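Long-range contacts in ABC transporter, periplasmic solute-binding protein (Rhizobium meliloti, PDB 4WED), which probably binds peptides or a nickel complex in the periplasm and hands them to an ABC transporter for import: residues A[109-120]-A[140-148]; A[432-440]-A[449-460]. All coordinates share one frame; numbering follows the deposited sequence.

Contact 1 of 2, residues A[109-120]-A[140-148]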
ATOM      1  N   LYS A 109     -22.280 -13.292  21.311  1.00 82.21           N
ATOM      2  CA  LYS A 109     -22.578 -11.855  21.240  1.00 80.17           C
ATOM      3  C   LYS A 109     -21.298 -11.031  21.127  1.00 75.58           C
ATOM      4  O   LYS A 109     -20.312 -11.278  21.819  1.00 75.94           O
ATOM      5  CB  LYS A 109     -23.348 -11.475  22.507  1.00 86.05           C
ATOM      6  CG  LYS A 109     -23.768 -10.027  22.676  1.00 90.46           C
ATOM      7  CD  LYS A 109     -24.809  -9.910  23.798  1.00 99.60           C
ATOM      8  CE  LYS A 109     -24.212  -9.980  25.205  1.00103.08           C
ATOM      9  NZ  LYS A 109     -23.816  -8.630  25.719  1.00104.06           N
ATOM     10  N   PHE A 110     -21.302 -10.028  20.267  1.00 75.32           N
ATOM     11  CA  PHE A 110     -20.163  -9.094  20.245  1.00 72.55           C
ATOM     12  C   PHE A 110     -20.405  -7.953  21.218  1.00 66.56           C
ATOM     13  O   PHE A 110     -21.425  -7.310  21.146  1.00 70.27           O
ATOM     14  CB  PHE A 110     -19.905  -8.561  18.853  1.00 70.51           C
ATOM     15  CG  PHE A 110     -18.779  -7.572  18.793  1.00 65.83           C
ATOM     16  CD1 PHE A 110     -17.464  -8.004  18.888  1.00 62.24           C
ATOM     17  CD2 PHE A 110     -19.042  -6.211  18.648  1.00 65.09           C
ATOM     18  CE1 PHE A 110     -16.418  -7.111  18.831  1.00 60.98           C
ATOM     19  CE2 PHE A 110     -18.002  -5.305  18.599  1.00 62.07           C
ATOM     20  CZ  PHE A 110     -16.687  -5.753  18.702  1.00 60.51           C
ATOM     21  N   ASP A 111     -19.477  -7.754  22.141  1.00 64.15           N
ATOM     22  CA  ASP A 111     -19.600  -6.731  23.194  1.00 67.73           C
ATOM     23  C   ASP A 111     -18.192  -6.354  23.769  1.00 66.06           C
ATOM     24  O   ASP A 111     -17.152  -6.914  23.376  1.00 68.06           O
ATOM     25  CB  ASP A 111     -20.628  -7.157  24.302  1.00 68.52           C
ATOM     26  CG  ASP A 111     -20.192  -8.397  25.102  1.00 72.55           C
ATOM     27  OD1 ASP A 111     -19.084  -8.905  24.854  1.00 75.14           O
ATOM     28  OD2 ASP A 111     -20.949  -8.870  25.991  1.00 75.46           O
ATOM     29  N   ALA A 112     -18.155  -5.407  24.682  1.00 63.25           N
ATOM     30  CA  ALA A 112     -16.881  -5.006  25.306  1.00 65.75           C
ATOM     31  C   ALA A 112     -15.970  -6.163  25.781  1.00 65.87           C
ATOM     32  O   ALA A 112     -14.776  -6.217  25.441  1.00 66.95           O
ATOM     33  CB  ALA A 112     -17.142  -4.062  26.451  1.00 69.65           C
ATOM     34  N   ALA A 113     -16.535  -7.067  26.562  1.00 65.94           N
ATOM     35  CA  ALA A 113     -15.855  -8.289  26.993  1.00 66.53           C
ATOM     36  C   ALA A 113     -15.210  -9.102  25.847  1.00 66.23           C
ATOM     37  O   ALA A 113     -14.098  -9.578  25.976  1.00 68.80           O
ATOM     38  CB  ALA A 113     -16.845  -9.159  27.756  1.00 68.20           C
ATOM     39  N   ALA A 114     -15.903  -9.252  24.726  1.00 65.49           N
ATOM     40  CA  ALA A 114     -15.377 -10.041  23.620  1.00 64.42           C
ATOM     41  C   ALA A 114     -14.294  -9.238  22.917  1.00 64.01           C
ATOM     42  O   ALA A 114     -13.303  -9.773  22.452  1.00 66.64           O
ATOM     43  CB  ALA A 114     -16.491 -10.423  22.659  1.00 66.58           C
ATOM     44  N   CYS A 115     -14.464  -7.929  22.900  1.00 63.46           N
ATOM     45  CA  CYS A 115     -13.476  -7.039  22.338  1.00 61.00           C
ATOM     46  C   CYS A 115     -12.163  -6.998  23.121  1.00 61.39           C
ATOM     47  O   CYS A 115     -11.085  -7.119  22.538  1.00 62.16           O
ATOM     48  CB  CYS A 115     -14.085  -5.647  22.278  1.00 62.48           C
ATOM     49  SG  CYS A 115     -12.997  -4.459  21.497  1.00 63.28           S
ATOM     50  N   LYS A 116     -12.257  -6.817  24.433  1.00 61.15           N
ATOM     51  CA  LYS A 116     -11.082  -6.902  25.317  1.00 65.50           C
ATOM     52  C   LYS A 116     -10.334  -8.208  25.124  1.00 66.06           C
ATOM     53  O   LYS A 116      -9.108  -8.219  25.060  1.00 64.52           O
ATOM     54  CB  LYS A 116     -11.526  -6.789  26.794  1.00 69.85           C
ATOM     55  CG  LYS A 116     -10.474  -6.967  27.894  1.00 73.71           C
ATOM     56  CD  LYS A 116     -11.120  -6.788  29.283  1.00 77.18           C
ATOM     57  CE  LYS A 116     -10.123  -6.534  30.416  1.00 83.01           C
ATOM     58  NZ  LYS A 116     -10.668  -5.762  31.598  1.00 88.15           N
ATOM     59  N   TRP A 117     -11.081  -9.310  25.083  1.00 65.64           N
ATOM     60  CA  TRP A 117     -10.496 -10.651  25.043  1.00 66.75           C
ATOM     61  C   TRP A 117      -9.633 -10.829  23.799  1.00 64.60           C
ATOM     62  O   TRP A 117      -8.582 -11.427  23.854  1.00 64.97           O
ATOM     63  CB  TRP A 117     -11.623 -11.684  25.046  1.00 70.99           C
ATOM     64  CG  TRP A 117     -11.180 -13.146  24.947  1.00 77.70           C
ATOM     65  CD1 TRP A 117     -10.857 -13.965  25.984  1.00 76.96           C
ATOM     66  CD2 TRP A 117     -11.049 -13.952  23.743  1.00 77.87           C
ATOM     67  NE1 TRP A 117     -10.518 -15.211  25.512  1.00 80.29           N
ATOM     68  CE2 TRP A 117     -10.628 -15.238  24.150  1.00 78.02           C
ATOM     69  CE3 TRP A 117     -11.251 -13.705  22.372  1.00 77.87           C
ATOM     70  CZ2 TRP A 117     -10.400 -16.283  23.245  1.00 80.52           C
ATOM     71  CZ3 TRP A 117     -11.018 -14.736  21.468  1.00 79.21           C
ATOM     72  CH2 TRP A 117     -10.605 -16.022  21.914  1.00 81.19           C
ATOM     73  N   ASN A 118     -10.098 -10.287  22.685  1.00 62.28           N
ATOM     74  CA  ASN A 118      -9.336 -10.253  21.429  1.00 63.65           C
ATOM     75  C   ASN A 118      -8.144  -9.339  21.479  1.00 63.58           C
ATOM     76  O   ASN A 118      -7.033  -9.730  21.144  1.00 72.83           O
ATOM     77  CB  ASN A 118     -10.222  -9.769  20.277  1.00 61.50           C
ATOM     78  CG  ASN A 118     -10.981 -10.898  19.623  1.00 63.39           C
ATOM     79  OD1 ASN A 118     -10.414 -11.656  18.844  1.00 67.94           O
ATOM     80  ND2 ASN A 118     -12.260 -11.009  19.919  1.00 64.48           N
ATOM     81  N   LEU A 119      -8.390  -8.105  21.877  1.00 60.06           N
ATOM     82  CA  LEU A 119      -7.346  -7.137  21.985  1.00 58.76           C
ATOM     83  C   LEU A 119      -6.248  -7.611  22.895  1.00 63.25           C
ATOM     84  O   LEU A 119      -5.072  -7.442  22.605  1.00 63.29           O
ATOM     85  CB  LEU A 119      -7.953  -5.864  22.504  1.00 59.65           C
ATOM     86  CG  LEU A 119      -8.765  -5.173  21.417  1.00 61.20           C
ATOM     87  CD1 LEU A 119      -9.322  -3.883  21.980  1.00 60.57           C
ATOM     88  CD2 LEU A 119      -7.976  -4.883  20.139  1.00 62.41           C
ATOM     89  N   GLU A 120      -6.629  -8.233  23.998  1.00 68.82           N
ATOM     90  CA  GLU A 120      -5.651  -8.805  24.921  1.00 75.71           C
ATOM     91  C   GLU A 120      -4.848  -9.965  24.308  1.00 76.38           C
ATOM     92  O   GLU A 120      -3.794 -10.320  24.815  1.00 77.48           O
ATOM     93  CB  GLU A 120      -6.341  -9.281  26.193  1.00 79.10           C
ATOM     94  CG  GLU A 120      -6.701  -8.157  27.148  1.00 83.80           C
ATOM     95  CD  GLU A 120      -7.417  -8.684  28.385  1.00 91.67           C
ATOM     96  OE1 GLU A 120      -7.824  -9.881  28.372  1.00 94.60           O
ATOM     97  OE2 GLU A 120      -7.569  -7.911  29.361  1.00 86.40           O
ATOM     98  N   LEU A 140      -6.202  -1.225  29.355  1.00 88.37           N
ATOM     99  CA  LEU A 140      -7.465  -1.437  28.686  1.00 87.97           C
ATOM    100  C   LEU A 140      -8.631  -1.538  29.680  1.00 92.24           C
ATOM    101  O   LEU A 140      -8.818  -2.585  30.300  1.00 96.04           O
ATOM    102  CB  LEU A 140      -7.339  -2.743  27.924  1.00 83.35           C
ATOM    103  CG  LEU A 140      -8.204  -2.925  26.700  1.00 83.96           C
ATOM    104  CD1 LEU A 140      -7.957  -4.325  26.154  1.00 82.69           C
ATOM    105  CD2 LEU A 140      -9.671  -2.705  27.022  1.00 86.08           C
ATOM    106  N   GLU A 141      -9.420  -0.473  29.826  1.00 91.81           N
ATOM    107  CA  GLU A 141     -10.568  -0.521  30.734  1.00 92.28           C
ATOM    108  C   GLU A 141     -11.904  -0.664  30.012  1.00 84.71           C
ATOM    109  O   GLU A 141     -12.290   0.159  29.224  1.00 80.25           O
ATOM    110  CB  GLU A 141     -10.606   0.688  31.674  1.00 97.36           C
ATOM    111  CG  GLU A 141     -10.937   2.014  31.013  1.00 99.66           C
ATOM    112  N   VAL A 142     -12.609  -1.738  30.321  1.00 87.12           N
ATOM    113  CA  VAL A 142     -14.033  -1.874  29.984  1.00 84.93           C
ATOM    114  C   VAL A 142     -14.875  -0.932  30.872  1.00 83.11           C
ATOM    115  O   VAL A 142     -14.619  -0.777  32.066  1.00 80.82           O
ATOM    116  CB  VAL A 142     -14.504  -3.331  30.163  1.00 85.16           C
ATOM    117  CG1 VAL A 142     -15.989  -3.480  29.837  1.00 85.74           C
ATOM    118  CG2 VAL A 142     -13.658  -4.251  29.296  1.00 83.02           C
ATOM    119  N   VAL A 143     -15.850  -0.282  30.253  1.00 81.62           N
ATOM    120  CA  VAL A 143     -16.686   0.699  30.926  1.00 82.47           C
ATOM    121  C   VAL A 143     -18.084   0.148  30.957  1.00 84.55           C
ATOM    122  O   VAL A 143     -18.685   0.066  32.019  1.00 85.80           O
ATOM    123  CB  VAL A 143     -16.647   2.077  30.231  1.00 82.80           C
ATOM    124  CG1 VAL A 143     -17.718   3.018  30.775  1.00 82.01           C
ATOM    125  CG2 VAL A 143     -15.261   2.707  30.399  1.00 83.16           C
ATOM    126  N   ASP A 144     -18.613  -0.233  29.805  1.00 81.77           N
ATOM    127  CA  ASP A 144     -19.859  -0.980  29.792  1.00 83.47           C
ATOM    128  C   ASP A 144     -19.846  -2.040  28.648  1.00 82.54           C
ATOM    129  O   ASP A 144     -18.801  -2.260  28.006  1.00 78.21           O
ATOM    130  CB  ASP A 144     -21.061  -0.015  29.762  1.00 84.40           C
ATOM    131  CG  ASP A 144     -21.285   0.614  28.400  1.00 88.01           C
ATOM    132  OD1 ASP A 144     -20.516   0.317  27.461  1.00 84.20           O
ATOM    133  OD2 ASP A 144     -22.242   1.408  28.258  1.00 93.63           O
ATOM    134  N   ASP A 145     -20.977  -2.714  28.436  1.00 79.20           N
ATOM    135  CA  ASP A 145     -21.120  -3.658  27.315  1.00 78.10           C
ATOM    136  C   ASP A 145     -20.762  -3.069  25.959  1.00 73.26           C
ATOM    137  O   ASP A 145     -20.403  -3.813  25.060  1.00 70.59           O
ATOM    138  CB  ASP A 145     -22.549  -4.221  27.253  1.00 78.04           C
ATOM    139  CG  ASP A 145     -22.822  -5.235  28.353  1.00 82.01           C
ATOM    140  OD1 ASP A 145     -22.025  -5.296  29.307  1.00 80.96           O
ATOM    141  OD2 ASP A 145     -23.821  -5.983  28.246  1.00 88.12           O
ATOM    142  N   TYR A 146     -20.870  -1.754  25.788  1.00 72.65           N
ATOM    143  CA  TYR A 146     -20.552  -1.174  24.487  1.00 71.29           C
ATOM    144  C   TYR A 146     -19.532  -0.061  24.513  1.00 70.03           C
ATOM    145  O   TYR A 146     -19.313   0.566  23.482  1.00 67.83           O
ATOM    146  CB  TYR A 146     -21.852  -0.802  23.747  1.00 73.26           C
ATOM    147  CG  TYR A 146     -22.722  -2.024  23.677  1.00 74.61           C
ATOM    148  CD1 TYR A 146     -22.515  -2.977  22.696  1.00 76.57           C
ATOM    149  CD2 TYR A 146     -23.658  -2.303  24.669  1.00 77.96           C
ATOM    150  CE1 TYR A 146     -23.250  -4.146  22.665  1.00 76.89           C
ATOM    151  CE2 TYR A 146     -24.418  -3.467  24.640  1.00 77.46           C
ATOM    152  CZ  TYR A 146     -24.202  -4.384  23.638  1.00 77.11           C
ATOM    153  OH  TYR A 146     -24.923  -5.542  23.574  1.00 76.27           O
ATOM    154  N   HIS A 147     -18.848   0.148  25.642  1.00 71.30           N
ATOM    155  CA  HIS A 147     -17.828   1.210  25.703  1.00 71.56           C
ATOM    156  C   HIS A 147     -16.523   0.694  26.264  1.00 71.96           C
ATOM    157  O   HIS A 147     -16.478   0.121  27.352  1.00 72.87           O
ATOM    158  CB  HIS A 147     -18.326   2.438  26.465  1.00 75.12           C
ATOM    159  CG  HIS A 147     -19.478   3.109  25.793  1.00 78.22           C
ATOM    160  ND1 HIS A 147     -20.768   2.635  25.885  1.00 81.23           N
ATOM    161  CD2 HIS A 147     -19.527   4.171  24.955  1.00 80.34           C
ATOM    162  CE1 HIS A 147     -21.570   3.384  25.151  1.00 80.27           C
ATOM    163  NE2 HIS A 147     -20.841   4.322  24.575  1.00 85.28           N
ATOM    164  N   ILE A 148     -15.462   0.869  25.483  1.00 71.74           N
ATOM    165  CA  ILE A 148     -14.111   0.541  25.914  1.00 76.67           C
ATOM    166  C   ILE A 148     -13.183   1.744  25.711  1.00 73.09           C
ATOM    167  O   ILE A 148     -13.273   2.454  24.686  1.00 68.47           O
ATOM    168  CB  ILE A 148     -13.507  -0.655  25.129  1.00 83.54           C
ATOM    169  CG1 ILE A 148     -14.309  -1.926  25.370  1.00 94.06           C
ATOM    170  CG2 ILE A 148     -12.078  -0.925  25.593  1.00 88.22           C
ATOM    171  CD1 ILE A 148     -13.580  -3.223  25.025  1.00 95.14           C
TER
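Lys-116 reaches from helix 112-120 across the side chains of strand 140-144. Its CB lies 4.2 Å from Val-142 CG2; CG, anti to the backbone N (chi1 175°), comes to 4.0 Å from Leu-140 CD1; CD, one bond on, meets Val-142 CG2 at 3.6 Å; CE then runs on toward the backbone of Leu-140, and NZ ends 3.9 Å from Leu-140 O. A lysine suits this border because its methylenes pack like an aliphatic chain while the ammonium comes to the carbonyl of Leu-140. Nearer the helix start alanine suits, since Ala-112 CB lies close to the strand, 3.6 Å from Val-142 CG1, and Ile-148 CD1 packs against Cys-115 CB. The helix thus lies antiparallel along the edge strand of a four-stranded antiparallel sheet, in which Val-143 and Asp-144 make a classic beta bulge opposite His-147. The turn after the bulge receives the helix N-terminus, Ala-112 N donating to Asp-145 O (2.8 Å). Asp-111, the N-cap, accepts from Ala-114 N through OD1, while OD2 holds Lys-109 NZ at 2.9 Å in a salt bridge; a longer one joins NZ to Asp-145 OD2. An alanine at Asp-111 would probably leave Ala-114 N with a weak backbone bond and Lys-109 with the more distant Asp-145.

Contact 2 of 2, residues A[432-440]-A[449-460]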
ATOM      1  N   SER A 432       6.313   5.253   5.015  1.00 54.39           N
ATOM      2  CA  SER A 432       7.357   5.526   4.035  1.00 56.29           C
ATOM      3  C   SER A 432       8.157   6.753   4.370  1.00 55.58           C
ATOM      4  O   SER A 432       9.374   6.754   4.216  1.00 57.42           O
ATOM      5  CB  SER A 432       6.753   5.712   2.638  1.00 55.43           C
ATOM      6  OG  SER A 432       6.128   4.511   2.198  1.00 55.94           O
ATOM      7  N   LEU A 433       7.473   7.804   4.807  1.00 53.65           N
ATOM      8  CA  LEU A 433       8.147   9.005   5.223  1.00 54.09           C
ATOM      9  C   LEU A 433       9.175   8.735   6.292  1.00 55.55           C
ATOM     10  O   LEU A 433      10.315   9.174   6.200  1.00 54.77           O
ATOM     11  CB  LEU A 433       7.158  10.012   5.792  1.00 55.13           C
ATOM     12  CG  LEU A 433       6.495  10.882   4.742  1.00 59.64           C
ATOM     13  CD1 LEU A 433       5.641  11.949   5.414  1.00 61.32           C
ATOM     14  CD2 LEU A 433       7.526  11.539   3.815  1.00 59.31           C
ATOM     15  N   VAL A 434       8.742   8.049   7.330  1.00 53.27           N
ATOM     16  CA  VAL A 434       9.608   7.775   8.425  1.00 57.78           C
ATOM     17  C   VAL A 434      10.709   6.816   7.990  1.00 60.63           C
ATOM     18  O   VAL A 434      11.893   7.085   8.215  1.00 63.45           O
ATOM     19  CB  VAL A 434       8.805   7.191   9.601  1.00 61.60           C
ATOM     20  CG1 VAL A 434       9.720   6.532  10.622  1.00 61.02           C
ATOM     21  CG2 VAL A 434       7.982   8.303  10.276  1.00 63.03           C
ATOM     22  N   ALA A 435      10.324   5.694   7.375  1.00 58.66           N
ATOM     23  CA  ALA A 435      11.279   4.647   7.075  1.00 59.72           C
ATOM     24  C   ALA A 435      12.297   5.081   6.017  1.00 64.25           C
ATOM     25  O   ALA A 435      13.465   4.689   6.098  1.00 64.55           O
ATOM     26  CB  ALA A 435      10.571   3.395   6.629  1.00 59.53           C
ATOM     27  N   LEU A 436      11.865   5.897   5.049  1.00 61.97           N
ATOM     28  CA  LEU A 436      12.708   6.218   3.914  1.00 66.68           C
ATOM     29  C   LEU A 436      13.288   7.628   3.960  1.00 67.01           C
ATOM     30  O   LEU A 436      14.155   7.958   3.159  1.00 65.56           O
ATOM     31  CB  LEU A 436      11.924   6.068   2.605  1.00 65.65           C
ATOM     32  CG  LEU A 436      11.311   4.689   2.305  1.00 68.32           C
ATOM     33  CD1 LEU A 436      10.593   4.758   0.952  1.00 71.30           C
ATOM     34  CD2 LEU A 436      12.340   3.566   2.280  1.00 65.97           C
ATOM     35  N   CYS A 437      12.792   8.460   4.861  1.00 65.32           N
ATOM     36  CA  CYS A 437      13.187   9.849   4.858  1.00 65.43           C
ATOM     37  C   CYS A 437      13.704  10.398   6.182  1.00 66.40           C
ATOM     38  O   CYS A 437      14.452  11.359   6.165  1.00 73.06           O
ATOM     39  CB  CYS A 437      12.043  10.705   4.362  1.00 65.05           C
ATOM     40  SG  CYS A 437      11.586  10.357   2.653  1.00 67.31           S
ATOM     41  N   LEU A 438      13.339   9.819   7.318  1.00 64.79           N
ATOM     42  CA  LEU A 438      13.856  10.312   8.591  1.00 66.43           C
ATOM     43  C   LEU A 438      15.272   9.749   8.854  1.00 70.35           C
ATOM     44  O   LEU A 438      15.436   8.531   8.978  1.00 68.47           O
ATOM     45  CB  LEU A 438      12.889   9.942   9.736  1.00 66.24           C
ATOM     46  CG  LEU A 438      13.133  10.502  11.188  1.00 65.45           C
ATOM     47  CD1 LEU A 438      12.750  11.957  11.389  1.00 64.38           C
ATOM     48  CD2 LEU A 438      12.348   9.694  12.193  1.00 64.60           C
ATOM     49  N   SER A 439      16.283  10.623   8.935  1.00 73.80           N
ATOM     50  CA  SER A 439      17.666  10.195   9.293  1.00 78.57           C
ATOM     51  C   SER A 439      17.742   9.264  10.489  1.00 79.47           C
ATOM     52  O   SER A 439      18.397   8.240  10.421  1.00 82.77           O
ATOM     53  CB  SER A 439      18.588  11.378   9.614  1.00 81.50           C
ATOM     54  OG  SER A 439      19.089  11.964   8.437  1.00 89.10           O
ATOM     55  N   THR A 440      17.107   9.656  11.594  1.00 80.04           N
ATOM     56  CA  THR A 440      17.263   8.965  12.861  1.00 80.00           C
ATOM     57  C   THR A 440      16.654   7.558  12.846  1.00 80.05           C
ATOM     58  O   THR A 440      17.102   6.709  13.570  1.00 85.57           O
ATOM     59  CB  THR A 440      16.688   9.804  14.018  1.00 80.21           C
ATOM     60  OG1 THR A 440      15.337  10.161  13.735  1.00 76.87           O
ATOM     61  CG2 THR A 440      17.496  11.070  14.211  1.00 81.60           C
ATOM     62  N   LEU A 449      15.710   7.171   0.857  1.00 66.32           N
ATOM     63  CA  LEU A 449      15.416   8.134  -0.221  1.00 67.76           C
ATOM     64  C   LEU A 449      16.172   9.457  -0.070  1.00 69.02           C
ATOM     65  O   LEU A 449      16.833   9.934  -0.998  1.00 74.20           O
ATOM     66  CB  LEU A 449      13.917   8.434  -0.225  1.00 63.18           C
ATOM     67  CG  LEU A 449      13.140   8.511  -1.530  1.00 63.71           C
ATOM     68  CD1 LEU A 449      13.471   7.405  -2.503  1.00 65.95           C
ATOM     69  CD2 LEU A 449      11.653   8.490  -1.178  1.00 61.76           C
ATOM     70  N   VAL A 450      16.082  10.037   1.106  1.00 70.09           N
ATOM     71  CA  VAL A 450      16.678  11.329   1.332  1.00 77.52           C
ATOM     72  C   VAL A 450      16.940  11.537   2.826  1.00 78.80           C
ATOM     73  O   VAL A 450      16.081  11.261   3.649  1.00 78.61           O
ATOM     74  CB  VAL A 450      15.753  12.422   0.757  1.00 74.90           C
ATOM     75  CG1 VAL A 450      14.321  12.234   1.236  1.00 73.21           C
ATOM     76  CG2 VAL A 450      16.264  13.805   1.120  1.00 80.51           C
ATOM     77  N   THR A 451      18.135  11.994   3.172  1.00 82.03           N
ATOM     78  CA  THR A 451      18.483  12.203   4.583  1.00 86.15           C
ATOM     79  C   THR A 451      19.054  13.587   4.798  1.00 88.95           C
ATOM     80  O   THR A 451      20.204  13.848   4.444  1.00 94.57           O
ATOM     81  CB  THR A 451      19.499  11.159   5.096  1.00 88.60           C
ATOM     82  OG1 THR A 451      20.587  11.017   4.163  1.00 87.49           O
ATOM     83  CG2 THR A 451      18.799   9.817   5.305  1.00 88.85           C
ATOM     84  N   ASP A 452      18.239  14.477   5.351  1.00 86.57           N
ATOM     85  CA  ASP A 452      18.717  15.790   5.780  1.00 83.93           C
ATOM     86  C   ASP A 452      18.315  16.002   7.247  1.00 80.54           C
ATOM     87  O   ASP A 452      17.202  16.442   7.559  1.00 74.89           O
ATOM     88  CB  ASP A 452      18.178  16.890   4.873  1.00 82.73           C
ATOM     89  CG  ASP A 452      18.976  18.188   4.977  1.00 88.96           C
ATOM     90  OD1 ASP A 452      19.807  18.372   5.899  1.00 96.13           O
ATOM     91  OD2 ASP A 452      18.759  19.055   4.123  1.00 90.07           O
ATOM     92  N   PRO A 453      19.218  15.650   8.159  1.00 82.56           N
ATOM     93  CA  PRO A 453      18.986  15.834   9.593  1.00 85.81           C
ATOM     94  C   PRO A 453      18.645  17.263   9.983  1.00 83.99           C
ATOM     95  O   PRO A 453      17.747  17.494  10.794  1.00 81.18           O
ATOM     96  CB  PRO A 453      20.332  15.441  10.218  1.00 88.78           C
ATOM     97  CG  PRO A 453      20.881  14.441   9.261  1.00 87.95           C
ATOM     98  CD  PRO A 453      20.489  14.952   7.900  1.00 86.48           C
ATOM     99  N   VAL A 454      19.348  18.231   9.425  1.00 84.35           N
ATOM    100  CA  VAL A 454      19.126  19.570   9.937  1.00 87.58           C
ATOM    101  C   VAL A 454      17.800  20.076   9.377  1.00 83.72           C
ATOM    102  O   VAL A 454      17.037  20.703  10.098  1.00 80.95           O
ATOM    103  CB  VAL A 454      20.314  20.546   9.729  1.00 89.80           C
ATOM    104  CG1 VAL A 454      21.628  19.917  10.171  1.00 92.28           C
ATOM    105  CG2 VAL A 454      20.392  20.993   8.294  1.00 92.60           C
ATOM    106  N   ASN A 455      17.491  19.742   8.121  1.00 82.55           N
ATOM    107  CA  ASN A 455      16.351  20.388   7.435  1.00 78.52           C
ATOM    108  C   ASN A 455      15.065  19.615   7.387  1.00 73.63           C
ATOM    109  O   ASN A 455      13.993  20.213   7.548  1.00 76.00           O
ATOM    110  CB  ASN A 455      16.745  20.786   6.029  1.00 81.35           C
ATOM    111  CG  ASN A 455      17.850  21.820   6.024  1.00 90.19           C
ATOM    112  OD1 ASN A 455      19.000  21.523   5.679  1.00 98.55           O
ATOM    113  ND2 ASN A 455      17.516  23.038   6.451  1.00 89.84           N
ATOM    114  N   LEU A 456      15.153  18.307   7.131  1.00 66.13           N
ATOM    115  CA  LEU A 456      13.965  17.503   6.911  1.00 62.63           C
ATOM    116  C   LEU A 456      13.468  16.787   8.164  1.00 63.38           C
ATOM    117  O   LEU A 456      12.251  16.674   8.406  1.00 63.85           O
ATOM    118  CB  LEU A 456      14.252  16.453   5.861  1.00 64.72           C
ATOM    119  CG  LEU A 456      13.052  15.650   5.354  1.00 65.72           C
ATOM    120  CD1 LEU A 456      11.934  16.562   4.881  1.00 64.94           C
ATOM    121  CD2 LEU A 456      13.452  14.693   4.229  1.00 66.96           C
ATOM    122  N   ASP A 457      14.395  16.256   8.940  1.00 63.60           N
ATOM    123  CA  ASP A 457      13.999  15.558  10.148  1.00 68.42           C
ATOM    124  C   ASP A 457      13.031  16.389  10.968  1.00 69.32           C
ATOM    125  O   ASP A 457      11.940  15.930  11.279  1.00 71.58           O
ATOM    126  CB  ASP A 457      15.217  15.118  10.961  1.00 68.76           C
ATOM    127  CG  ASP A 457      15.897  13.889  10.341  1.00 69.38           C
ATOM    128  OD1 ASP A 457      15.407  13.344   9.287  1.00 65.49           O
ATOM    129  OD2 ASP A 457      16.927  13.476  10.896  1.00 68.57           O
ATOM    130  N   PRO A 458      13.386  17.632  11.250  1.00 70.87           N
ATOM    131  CA  PRO A 458      12.480  18.432  12.060  1.00 72.91           C
ATOM    132  C   PRO A 458      11.062  18.490  11.521  1.00 68.41           C
ATOM    133  O   PRO A 458      10.108  18.525  12.268  1.00 70.25           O
ATOM    134  CB  PRO A 458      13.131  19.817  12.032  1.00 75.86           C
ATOM    135  CG  PRO A 458      14.577  19.531  11.898  1.00 77.69           C
ATOM    136  CD  PRO A 458      14.655  18.335  10.992  1.00 76.23           C
ATOM    137  N   LEU A 459      10.925  18.489  10.218  1.00 70.82           N
ATOM    138  CA  LEU A 459       9.618  18.630   9.602  1.00 69.61           C
ATOM    139  C   LEU A 459       8.902  17.307   9.678  1.00 66.96           C
ATOM    140  O   LEU A 459       7.692  17.262   9.926  1.00 68.26           O
ATOM    141  CB  LEU A 459       9.779  19.041   8.144  1.00 71.44           C
ATOM    142  CG  LEU A 459      10.573  20.326   7.917  1.00 72.76           C
ATOM    143  CD1 LEU A 459      10.867  20.472   6.418  1.00 74.04           C
ATOM    144  CD2 LEU A 459       9.800  21.520   8.476  1.00 72.26           C
ATOM    145  N   ILE A 460       9.639  16.220   9.487  1.00 64.13           N
ATOM    146  CA  ILE A 460       9.012  14.891   9.649  1.00 63.83           C
ATOM    147  C   ILE A 460       8.552  14.669  11.092  1.00 66.13           C
ATOM    148  O   ILE A 460       7.395  14.278  11.309  1.00 65.29           O
ATOM    149  CB  ILE A 460       9.914  13.730   9.174  1.00 64.76           C
ATOM    150  CG1 ILE A 460      10.211  13.865   7.669  1.00 59.95           C
ATOM    151  CG2 ILE A 460       9.237  12.378   9.436  1.00 63.67           C
ATOM    152  CD1 ILE A 460      11.288  12.918   7.179  1.00 60.26           C
TER
HETATM  153  O   HOH W   1      16.122  13.374   6.627  1.00 72.05           O
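The C-terminal end of helix 432-437 is received by the chain 449-456 that leads into helix 457-465. Leu-436 O, near the end of the first helix, takes two weak bonds from this incoming chain, from Leu-449 N and Val-450 N. One step on, Cys-437 is small enough to be enclosed: its SG, beside the backbone N (chi1 -64°), lies 3.6 Å from Val-450 CG1, and its CB faces Ile-460 CD1 at 3.7 Å. Ile-460 suits this spot because it is long and branched: CD1 reaches the backbone of Cys-437 while CB and CG2 meet Leu-438 CD1.

Polar groups take over beyond Cys-437. Asp-457 OD1 accepts from Ser-439 N (2.9 Å) on its syn side, 20° out of the carboxylate plane. The same oxygen receives a hydrogen bond from a water, which also donates to Cys-437 O and accepts from Asp-452 N at 2.7 Å. An aspartate serves well here, since a single carboxylate oxygen, OD1, accepts from both the N-H of Ser-439 and the bridging water. Ser-439 is compact enough for its OG to sit against the Pro-453 ring, 3.2 Å from CG.

Around this junction, Trp-481 of helix 471-485 packs on Leu-456, Ile-488 of strand 488-500 touches Leu-449 and Val-450, and Thr-464 of helix 457-465 meets Val-434.

How the contacts relate
Contact 1 closes along the chain before contact 2 opens, and their centres lie 38 Å apart, with about 23 Å between nearest atoms. They share no helix, strand or sheet. The first joins helix 112-122 to the antiparallel sheet of strands 82-88, 93-98, 147-152 and 137-144; the second joins helices 430-437 and 457-465 near strand 488-500, which belongs to the separate six-stranded sheet. Each pairs pieces close in sequence, 20 and 9 residues apart at their nearest ends. The two are thus separate local packings in different parts of the solute-binding fold, and neither includes the two aspartates of the sodium site.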